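Local coordinates for probable leucine/isoleucine/valine-binding protein (Rhodopirellula baltica, PDB 4KV7) that probably acts as a periplasmic binding protein that captures leucine, isoleucine or valine for uptake by an ABC transporter, at residues 136-139 against 140-143; 175-178 against 179-183; 71-74 against 75-79; 102-105 against 106-109. The protein carries 1 engineered substitution. One frame throughout, in Å; residues are numbered along the deposited sequence.

Interaction 1: 136-139 against 140-143; sequences ASYA and EETA. With FMT (formic acid), chain B.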
loop_
_atom_site.group_PDB
_atom_site.type_symbol
_atom_site.label_atom_id
_atom_site.label_comp_id
_atom_site.label_asym_id
_atom_site.label_seq_id
_atom_site.Cartn_x
_atom_site.Cartn_y
_atom_site.Cartn_z
ATOM N N ALA A 136 6.906 3.796 -1.765
ATOM C CA ALA A 136 7.478 3.431 -3.050
ATOM C C ALA A 136 6.380 2.949 -3.990
ATOM O O ALA A 136 5.283 2.569 -3.560
ATOM C CB ALA A 136 8.520 2.336 -2.850
ATOM N N SER A 137 6.691 2.950 -5.277
ATOM C CA SER A 137 5.731 2.649 -6.327
ATOM C C SER A 137 5.750 1.189 -6.769
ATOM O O SER A 137 6.687 0.443 -6.465
ATOM C CB SER A 137 6.042 3.516 -7.540
ATOM O OG SER A 137 7.225 3.031 -8.155
ATOM N N TYR A 138 4.729 0.793 -7.529
ATOM C CA TYR A 138 4.723 -0.548 -8.120
ATOM C C TYR A 138 5.868 -0.703 -9.123
ATOM O O TYR A 138 6.434 -1.798 -9.249
ATOM C CB TYR A 138 3.381 -0.912 -8.781
ATOM C CG TYR A 138 2.207 -0.952 -7.824
ATOM C CD1 TYR A 138 2.321 -1.527 -6.557
ATOM C CD2 TYR A 138 0.990 -0.410 -8.187
ATOM C CE1 TYR A 138 1.244 -1.561 -5.684
ATOM C CE2 TYR A 138 -0.092 -0.444 -7.328
ATOM C CZ TYR A 138 0.047 -1.015 -6.073
ATOM O OH TYR A 138 -0.982 -1.032 -5.168
ATOM N N ALA A 139 6.203 0.366 -9.846
ATOM C CA ALA A 139 7.350 0.319 -10.745
ATOM C C ALA A 139 8.615 -0.035 -9.960
ATOM O O ALA A 139 9.433 -0.846 -10.414
ATOM C CB ALA A 139 7.521 1.644 -11.463
ATOM N N GLU A 140 8.786 0.584 -8.798
ATOM C CA GLU A 140 9.949 0.297 -7.961
ATOM C C GLU A 140 9.934 -1.121 -7.385
ATOM O O GLU A 140 10.967 -1.780 -7.333
ATOM C CB GLU A 140 10.091 1.376 -6.880
ATOM C CG GLU A 140 10.494 2.718 -7.496
ATOM C CD GLU A 140 10.282 3.934 -6.604
ATOM O OE1 GLU A 140 9.386 3.937 -5.742
ATOM O OE2 GLU A 140 11.019 4.920 -6.803
ATOM N N GLU A 141 8.771 -1.602 -6.962
ATOM C CA GLU A 141 8.691 -2.963 -6.435
ATOM C C GLU A 141 9.015 -3.986 -7.508
ATOM O O GLU A 141 9.793 -4.925 -7.279
ATOM C CB GLU A 141 7.309 -3.267 -5.854
ATOM C CG GLU A 141 6.955 -2.470 -4.613
ATOM C CD GLU A 141 5.642 -2.923 -4.022
ATOM O OE1 GLU A 141 5.517 -4.113 -3.682
ATOM O OE2 GLU A 141 4.706 -2.099 -3.903
ATOM N N THR A 142 8.398 -3.817 -8.671
ATOM C CA THR A 142 8.593 -4.774 -9.763
ATOM C C THR A 142 9.999 -4.740 -10.332
ATOM O O THR A 142 10.523 -5.772 -10.749
ATOM C CB THR A 142 7.540 -4.624 -10.888
ATOM O OG1 THR A 142 7.557 -3.287 -11.399
ATOM C CG2 THR A 142 6.140 -4.992 -10.387
ATOM N N ALA A 143 10.624 -3.570 -10.344
ATOM C CA ALA A 143 12.013 -3.479 -10.782
ATOM C C ALA A 143 12.897 -4.286 -9.841
ATOM O O ALA A 143 13.790 -5.013 -10.287
ATOM C CB ALA A 143 12.466 -2.020 -10.833
HETATM C C FMT B . -4.308 -1.365 -6.004
HETATM O O1 FMT B . -3.392 -0.538 -6.101
HETATM O O2 FMT B . -5.483 -1.176 -6.345
HETATM O O HOH W 1 3.737 0.429 -4.172
#
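Ser137 and Glu140 form a capping box that starts helix 138-151, a textbook case of side chains replacing the partners that a first helical turn lacks. Two reciprocal hydrogen bonds define it. Glu140 N donates to Ser137 OG at 3.0 Å, while Ser137 N donates to Glu140 OE1 at 2.9 Å, nearly straight at 166°. That carboxylate oxygen is met on its anti side, and the carboxylate has further partners, Gln355 NE2 at OE1 and Ser358 OG at OE2. With chi1 at 73°, the serine oxygen sits between its own N and carbonyl carbon, which turns it back over the helix start. An alanine in place of Glu140 would probably leave Ser137 N without its mate and the serine half of the cap less firmly placed.

Among the other polar contacts, Thr142 OG1 lies 2.8 Å from Tyr138 O and 3.2 Å from Ala139 O, two acceptors competing for one proton. A water donates both to Ala136 O and to Glu141 OE2, whose carboxylate is also bound by Ser249 and Thr270.

Tyr138 makes the aromatic contacts. Its ring runs alongside Glu141, the ring and carboxylate planes 50° apart, with OE2 3.6 Å from CD1 near the ring edge. Beyond it, a formic acid molecule, probably from the crystallisation liquor, sets its O1 in the ring plane at the edge and is also held by Tyr68 and Thr95; Tyr138 OH donates to its O1 at 2.6 Å.

Interaction 2: 175-178 against 179-183; sequences GGLA and AIRRH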
loop_
_atom_site.group_PDB
_atom_site.type_symbol
_atom_site.label_atom_id
_atom_site.label_comp_id
_atom_site.label_asym_id
_atom_site.label_seq_id
_atom_site.Cartn_x
_atom_site.Cartn_y
_atom_site.Cartn_z
ATOM N N GLY A 175 4.897 -2.011 -14.966
ATOM C CA GLY A 175 6.142 -1.906 -14.218
ATOM C C GLY A 175 7.042 -3.103 -14.473
ATOM O O GLY A 175 8.246 -2.958 -14.698
ATOM N N GLY A 176 6.467 -4.297 -14.448
ATOM C CA GLY A 176 7.224 -5.499 -14.737
ATOM C C GLY A 176 7.781 -5.525 -16.148
ATOM O O GLY A 176 8.940 -5.893 -16.367
ATOM N N LEU A 177 6.962 -5.110 -17.109
ATOM C CA LEU A 177 7.364 -5.022 -18.503
ATOM C C LEU A 177 8.567 -4.096 -18.669
ATOM O O LEU A 177 9.540 -4.440 -19.351
ATOM C CB LEU A 177 6.190 -4.526 -19.346
ATOM C CG LEU A 177 6.485 -4.225 -20.811
ATOM C CD1 LEU A 177 6.913 -5.470 -21.583
ATOM C CD2 LEU A 177 5.267 -3.580 -21.455
ATOM N N ALA A 178 8.498 -2.912 -18.064
ATOM C CA ALA A 178 9.606 -1.964 -18.146
ATOM C C ALA A 178 10.877 -2.554 -17.541
ATOM O O ALA A 178 11.974 -2.404 -18.092
ATOM C CB ALA A 178 9.239 -0.666 -17.450
ATOM N N ALA A 179 10.739 -3.244 -16.418
ATOM C CA ALA A 179 11.903 -3.819 -15.761
ATOM C C ALA A 179 12.532 -4.928 -16.603
ATOM O O ALA A 179 13.748 -5.026 -16.711
ATOM C CB ALA A 179 11.548 -4.322 -14.374
ATOM N N ILE A 180 11.692 -5.760 -17.208
ATOM C CA ILE A 180 12.162 -6.823 -18.089
ATOM C C ILE A 180 12.881 -6.238 -19.310
ATOM O O ILE A 180 13.940 -6.724 -19.720
ATOM C CB ILE A 180 10.979 -7.729 -18.509
ATOM C CG1 ILE A 180 10.553 -8.614 -17.332
ATOM C CG2 ILE A 180 11.343 -8.599 -19.704
ATOM C CD1 ILE A 180 9.198 -9.296 -17.510
ATOM N N ARG A 181 12.302 -5.178 -19.871
ATOM C CA ARG A 181 12.846 -4.547 -21.070
ATOM C C ARG A 181 14.230 -3.970 -20.871
ATOM O O ARG A 181 14.966 -3.787 -21.822
ATOM C CB ARG A 181 11.898 -3.467 -21.584
ATOM C CG ARG A 181 10.765 -4.042 -22.380
ATOM C CD ARG A 181 9.854 -2.972 -22.932
ATOM N NE ARG A 181 9.093 -3.502 -24.056
ATOM C CZ ARG A 181 7.897 -3.067 -24.439
ATOM N NH1 ARG A 181 7.298 -2.080 -23.792
ATOM N NH2 ARG A 181 7.304 -3.627 -25.485
ATOM N N ARG A 182 14.609 -3.695 -19.633
ATOM C CA ARG A 182 15.949 -3.214 -19.382
ATOM C C ARG A 182 16.969 -4.322 -19.626
ATOM O O ARG A 182 18.116 -4.052 -19.951
ATOM C CB ARG A 182 16.039 -2.713 -17.946
ATOM C CG ARG A 182 16.952 -1.529 -17.758
ATOM C CD ARG A 182 16.859 -1.013 -16.313
ATOM N NE ARG A 182 17.262 -2.045 -15.364
ATOM C CZ ARG A 182 18.515 -2.451 -15.182
ATOM N NH1 ARG A 182 18.777 -3.414 -14.309
ATOM N NH2 ARG A 182 19.506 -1.913 -15.879
ATOM N N HIS A 183 16.530 -5.571 -19.462
ATOM C CA HIS A 183 17.388 -6.742 -19.650
ATOM C C HIS A 183 17.283 -7.374 -21.029
ATOM O O HIS A 183 18.226 -7.994 -21.498
ATOM C CB HIS A 183 17.055 -7.809 -18.603
ATOM C CG HIS A 183 17.336 -7.372 -17.207
ATOM N ND1 HIS A 183 18.613 -7.297 -16.700
ATOM C CD2 HIS A 183 16.509 -6.951 -16.220
ATOM C CE1 HIS A 183 18.559 -6.867 -15.450
ATOM N NE2 HIS A 183 17.295 -6.649 -15.138
#
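Ala179 N donates to Gly175 O of the preceding turn at 3.0 Å, and its CB rests on the carbonyl oxygens of Gly175 and Gly176. From there the methyl faces helix 138-151, where it meets Val146. Ile180 follows, its N bonded to Gly176 O at 2.9 Å; CG1 comes within 3.3 Å of that same oxygen, and the side chain goes on to touch Val146 and Pro156.

Arg181 carries the main side-chain contact. Its N bonds to Leu177 O, and the aliphatic chain, extended from CG to NE, lays the guanidinium over the leucine. Leu177 CD1 sits 3.8 Å above the guanidinium plane, over its centre, while CD2 reaches NH1 at 3.4 Å. The leucine branch comes up to this face because chi1 of 173° sets CG opposite the backbone N. One face of the cation is thus backed by hydrocarbon while NH2 bonds to Val186 O. A serine at Leu177 would probably open a gap beneath the guanidinium, leaving it freer to turn and Val186, Val188 and Leu191 without their apolar neighbour.

Arg182 N makes only a weak, bent bond to Ala178 O, 3.3 Å long, its NH1 forming a salt bridge with Asp147; His183 NE2 bonds to the same aspartate.

The whole is i to i+4 packing on the helix of a beta-alpha-beta unit, the crossover that leads from strand 159-164 to strand 193-196.

Interaction 3: 71-74 against 75-79; sequences ARTA and PNMHR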
loop_
_atom_site.group_PDB
_atom_site.type_symbol
_atom_site.label_atom_id
_atom_site.label_comp_id
_atom_site.label_asym_id
_atom_site.label_seq_id
_atom_site.Cartn_x
_atom_site.Cartn_y
_atom_site.Cartn_z
ATOM N N ALA A 71 -17.295 2.860 -7.788
ATOM C CA ALA A 71 -18.671 3.347 -7.784
ATOM C C ALA A 71 -19.086 3.874 -6.414
ATOM O O ALA A 71 -19.951 4.748 -6.317
ATOM C CB ALA A 71 -19.640 2.262 -8.251
ATOM N N ARG A 72 -18.490 3.332 -5.356
ATOM C CA ARG A 72 -18.757 3.811 -4.010
ATOM C C ARG A 72 -17.785 4.895 -3.576
ATOM O O ARG A 72 -18.132 5.752 -2.763
ATOM C CB ARG A 72 -18.774 2.650 -3.016
ATOM C CG ARG A 72 -19.924 1.690 -3.281
ATOM C CD ARG A 72 -19.738 0.355 -2.592
ATOM N NE ARG A 72 -19.773 0.474 -1.138
ATOM C CZ ARG A 72 -19.575 -0.546 -0.307
ATOM N NH1 ARG A 72 -19.307 -1.756 -0.788
ATOM N NH2 ARG A 72 -19.629 -0.355 1.001
ATOM N N THR A 73 -16.572 4.868 -4.128
ATOM C CA THR A 73 -15.576 5.883 -3.820
ATOM C C THR A 73 -16.068 7.277 -4.172
ATOM O O THR A 73 -15.879 8.208 -3.401
ATOM C CB THR A 73 -14.267 5.622 -4.578
ATOM O OG1 THR A 73 -13.829 4.279 -4.337
ATOM C CG2 THR A 73 -13.169 6.595 -4.140
ATOM N N ALA A 74 -16.693 7.430 -5.333
ATOM C CA ALA A 74 -17.101 8.756 -5.779
ATOM C C ALA A 74 -18.061 9.459 -4.805
ATOM O O ALA A 74 -17.755 10.564 -4.351
ATOM C CB ALA A 74 -17.653 8.717 -7.211
ATOM N N PRO A 75 -19.205 8.833 -4.459
ATOM C CA PRO A 75 -20.065 9.563 -3.516
ATOM C C PRO A 75 -19.411 9.753 -2.142
ATOM O O PRO A 75 -19.654 10.773 -1.500
ATOM C CB PRO A 75 -21.326 8.687 -3.420
ATOM C CG PRO A 75 -20.913 7.342 -3.924
ATOM C CD PRO A 75 -19.832 7.585 -4.928
ATOM N N ASN A 76 -18.583 8.809 -1.706
ATOM C CA ASN A 76 -17.884 8.978 -0.437
ATOM C C ASN A 76 -16.995 10.218 -0.469
ATOM O O ASN A 76 -16.965 10.992 0.482
ATOM C CB ASN A 76 -17.005 7.764 -0.130
ATOM C CG ASN A 76 -17.790 6.549 0.320
ATOM O OD1 ASN A 76 -18.998 6.596 0.476
ATOM N ND2 ASN A 76 -17.087 5.446 0.541
HETATM N N MSE A 77 -16.270 10.400 -1.572
HETATM C CA MSE A 77 -15.348 11.521 -1.697
HETATM C C MSE A 77 -16.091 12.849 -1.755
HETATM O O MSE A 77 -15.632 13.848 -1.207
HETATM C CB MSE A 77 -14.448 11.353 -2.917
HETATM C CG MSE A 77 -13.404 10.243 -2.743
HETATM SE SE MSE A 77 -12.033 10.674 -1.419
HETATM C CE MSE A 77 -11.380 12.319 -2.302
ATOM N N HIS A 78 -17.239 12.865 -2.422
ATOM C CA HIS A 78 -18.051 14.073 -2.438
ATOM C C HIS A 78 -18.501 14.428 -1.021
ATOM O O HIS A 78 -18.439 15.586 -0.625
ATOM C CB HIS A 78 -19.239 13.929 -3.391
ATOM C CG HIS A 78 -18.858 14.029 -4.837
ATOM N ND1 HIS A 78 -18.291 15.165 -5.375
ATOM C CD2 HIS A 78 -18.950 13.138 -5.850
ATOM C CE1 HIS A 78 -18.053 14.968 -6.659
ATOM N NE2 HIS A 78 -18.452 13.750 -6.975
ATOM N N ARG A 79 -18.920 13.429 -0.250
ATOM C CA ARG A 79 -19.359 13.688 1.117
ATOM C C ARG A 79 -18.207 14.169 1.999
ATOM O O ARG A 79 -18.369 15.109 2.782
ATOM C CB ARG A 79 -20.044 12.455 1.725
ATOM C CG ARG A 79 -21.376 12.093 1.066
ATOM C CD ARG A 79 -22.379 11.480 2.047
ATOM N NE ARG A 79 -21.845 10.305 2.735
ATOM C CZ ARG A 79 -21.873 9.069 2.248
ATOM N NH1 ARG A 79 -22.399 8.835 1.051
ATOM N NH2 ARG A 79 -21.365 8.065 2.952
#
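His78 and Asn76 each bring a flat group beside a carbonyl oxygen one turn back. The imidazole of His78 meets Ala74 O obliquely, CD2 approaching that oxygen to 3.2 Å. In Asn76 the carboxamide carbon CG lies 3.2 Å from Arg72 O, in van der Waals contact and with no amide hydrogen bond to it; ND2 is instead engaged by Ser23 OG and Asp65 O. The pyrrolidine ring of Pro75 places CD 3.2 Å from Ala71 O, where a hydrogen-bonding N-H would otherwise stand.

This is the classic case of proline inside an alpha helix. Helix 70-81 kinks where the N of Pro75 cannot bond to the preceding turn, and Ala74 CB is pressed to 3.4 Å from Pro75 CD, tighter than usual. Regular bonding resumes at once: Asn76 N to Arg72 O is long at 3.3 Å, whereas Met77 N to Thr73 O shortens to 2.9 Å.

On the side toward helix 95-107, Thr73 and Met77 (selenomethionine) run alongside each other, Thr73 CG2 3.9 Å from Met77 CG. With chi1 at -53°, CG2 stands opposite the backbone N and lies along Met77, while OG1, beside the N, bonds to Asp66 OD2 and Glu69 O.

Interaction 4: 102-105 against 106-109; sequences IPIA and QQTK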
loop_
_atom_site.group_PDB
_atom_site.type_symbol
_atom_site.label_atom_id
_atom_site.label_comp_id
_atom_site.label_asym_id
_atom_site.label_seq_id
_atom_site.Cartn_x
_atom_site.Cartn_y
_atom_site.Cartn_z
ATOM N N ILE A 102 -9.220 11.058 -6.998
ATOM C CA ILE A 102 -8.291 12.166 -7.174
ATOM C C ILE A 102 -8.881 13.426 -7.823
ATOM O O ILE A 102 -8.635 14.527 -7.331
ATOM C CB ILE A 102 -6.985 11.694 -7.845
ATOM C CG1 ILE A 102 -6.173 10.883 -6.830
ATOM C CG2 ILE A 102 -6.171 12.874 -8.347
ATOM C CD1 ILE A 102 -5.038 10.079 -7.436
ATOM N N PRO A 103 -9.680 13.289 -8.904
ATOM C CA PRO A 103 -10.250 14.520 -9.469
ATOM C C PRO A 103 -11.129 15.282 -8.477
ATOM O O PRO A 103 -11.219 16.506 -8.552
ATOM C CB PRO A 103 -11.089 14.010 -10.643
ATOM C CG PRO A 103 -10.425 12.728 -11.040
ATOM C CD PRO A 103 -9.944 12.118 -9.765
ATOM N N ILE A 104 -11.772 14.565 -7.563
ATOM C CA ILE A 104 -12.622 15.201 -6.564
ATOM C C ILE A 104 -11.762 15.935 -5.533
ATOM O O ILE A 104 -12.065 17.065 -5.153
ATOM C CB ILE A 104 -13.567 14.174 -5.911
ATOM C CG1 ILE A 104 -14.461 13.546 -6.987
ATOM C CG2 ILE A 104 -14.412 14.838 -4.835
ATOM C CD1 ILE A 104 -15.212 12.300 -6.548
ATOM N N ALA A 105 -10.671 15.310 -5.107
ATOM C CA ALA A 105 -9.715 15.970 -4.222
ATOM C C ALA A 105 -9.120 17.205 -4.895
ATOM O O ALA A 105 -9.027 18.269 -4.281
ATOM C CB ALA A 105 -8.622 15.006 -3.793
ATOM N N GLN A 106 -8.741 17.076 -6.162
ATOM C CA GLN A 106 -8.158 18.195 -6.892
ATOM C C GLN A 106 -9.111 19.374 -7.024
ATOM O O GLN A 106 -8.729 20.520 -6.782
ATOM C CB GLN A 106 -7.695 17.747 -8.274
ATOM C CG GLN A 106 -6.479 16.851 -8.233
ATOM C CD GLN A 106 -6.162 16.262 -9.582
ATOM O OE1 GLN A 106 -7.020 16.188 -10.457
ATOM N NE2 GLN A 106 -4.929 15.836 -9.759
ATOM N N GLN A 107 -10.358 19.101 -7.400
ATOM C CA GLN A 107 -11.306 20.187 -7.616
ATOM C C GLN A 107 -11.678 20.904 -6.323
ATOM O O GLN A 107 -12.028 22.077 -6.346
ATOM C CB GLN A 107 -12.538 19.733 -8.413
ATOM C CG GLN A 107 -13.396 18.656 -7.788
ATOM C CD GLN A 107 -14.189 17.888 -8.839
ATOM O OE1 GLN A 107 -13.814 17.856 -10.012
ATOM N NE2 GLN A 107 -15.289 17.267 -8.422
ATOM N N THR A 108 -11.557 20.209 -5.197
ATOM C CA THR A 108 -11.833 20.823 -3.903
ATOM C C THR A 108 -10.555 21.264 -3.190
ATOM O O THR A 108 -10.609 21.745 -2.056
ATOM C CB THR A 108 -12.627 19.882 -2.983
ATOM O OG1 THR A 108 -11.886 18.674 -2.779
ATOM C CG2 THR A 108 -13.979 19.547 -3.600
ATOM N N LYS A 109 -9.421 21.101 -3.869
ATOM C CA LYS A 109 -8.110 21.478 -3.331
ATOM C C LYS A 109 -7.822 20.797 -1.991
ATOM O O LYS A 109 -7.272 21.402 -1.070
ATOM C CB LYS A 109 -7.978 23.004 -3.244
ATOM C CG LYS A 109 -8.138 23.670 -4.596
ATOM C CD LYS A 109 -7.850 25.158 -4.531
ATOM C CE LYS A 109 -8.074 25.816 -5.889
ATOM N NZ LYS A 109 -7.092 25.357 -6.910
#
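Ile102 and Gln106 are set at a slant to each other, one turn apart on helix 95-107. The isoleucine itself is buried and also packs on Leu122, Val128 and Phe112. Beneath the two side chains Gln106 N bonds to Ile102 O at 2.8 Å, the donor lying close to the C=O direction.

Ile104 and Gln107 behave differently: they lie side by side and point the same way, Ile104 CG1 4.1 Å from Gln107 NE2. The glutamine's chi1 of 62° wedges CG between its own N and carbonyl carbon, folding the chain back so that CG rests 3.2 Å from Pro103 O and 3.4 Å from Ile104 O. Gln107 N bonds to Pro103 O, tilted 33° from the carbonyl plane.

Thr108 turns its hydroxyl back on the helix. OG1 is 2.9 Å from Ile104 O and 3.3 Å from Ala105 O, and it also bonds to Thr110 OG1, so which acceptor its proton serves is open. Lys109 then takes positive phi (56°), its N bonded to Gln106 O, completing a Schellman motif that stops the helix ahead of strand 112-113.

Chemically, Thr108 N holds Ile104 O at 3.2 Å and makes only a weak bond to Ala105 O, while its hydroxyl proton could serve either oxygen; near the helix end, carbonyls are thus offered a side-chain donor beside the backbone ones.

From the N terminus the order is interaction 3, interaction 4, interaction 1, interaction 2. Each is confined to one continuous stretch, so none closes a long loop, and they follow in series without nesting or crossing. Two neighbouring pairs emerge. Residues 71-79 and 102-109, with centres about 12 Å apart, join helices 70-81 and 95-107, where Ile104 CD1 packs 3.6 Å from His78 NE2. Residues 136-143 and 175-183, with centres about 11 Å apart, join helices 138-151 and 167-183, where Ala143 CA packs 3.7 Å from Ala179 CB. Centres of different pairs are about 26 to 35 Å apart, consistent with the two lobes of a periplasmic binding fold.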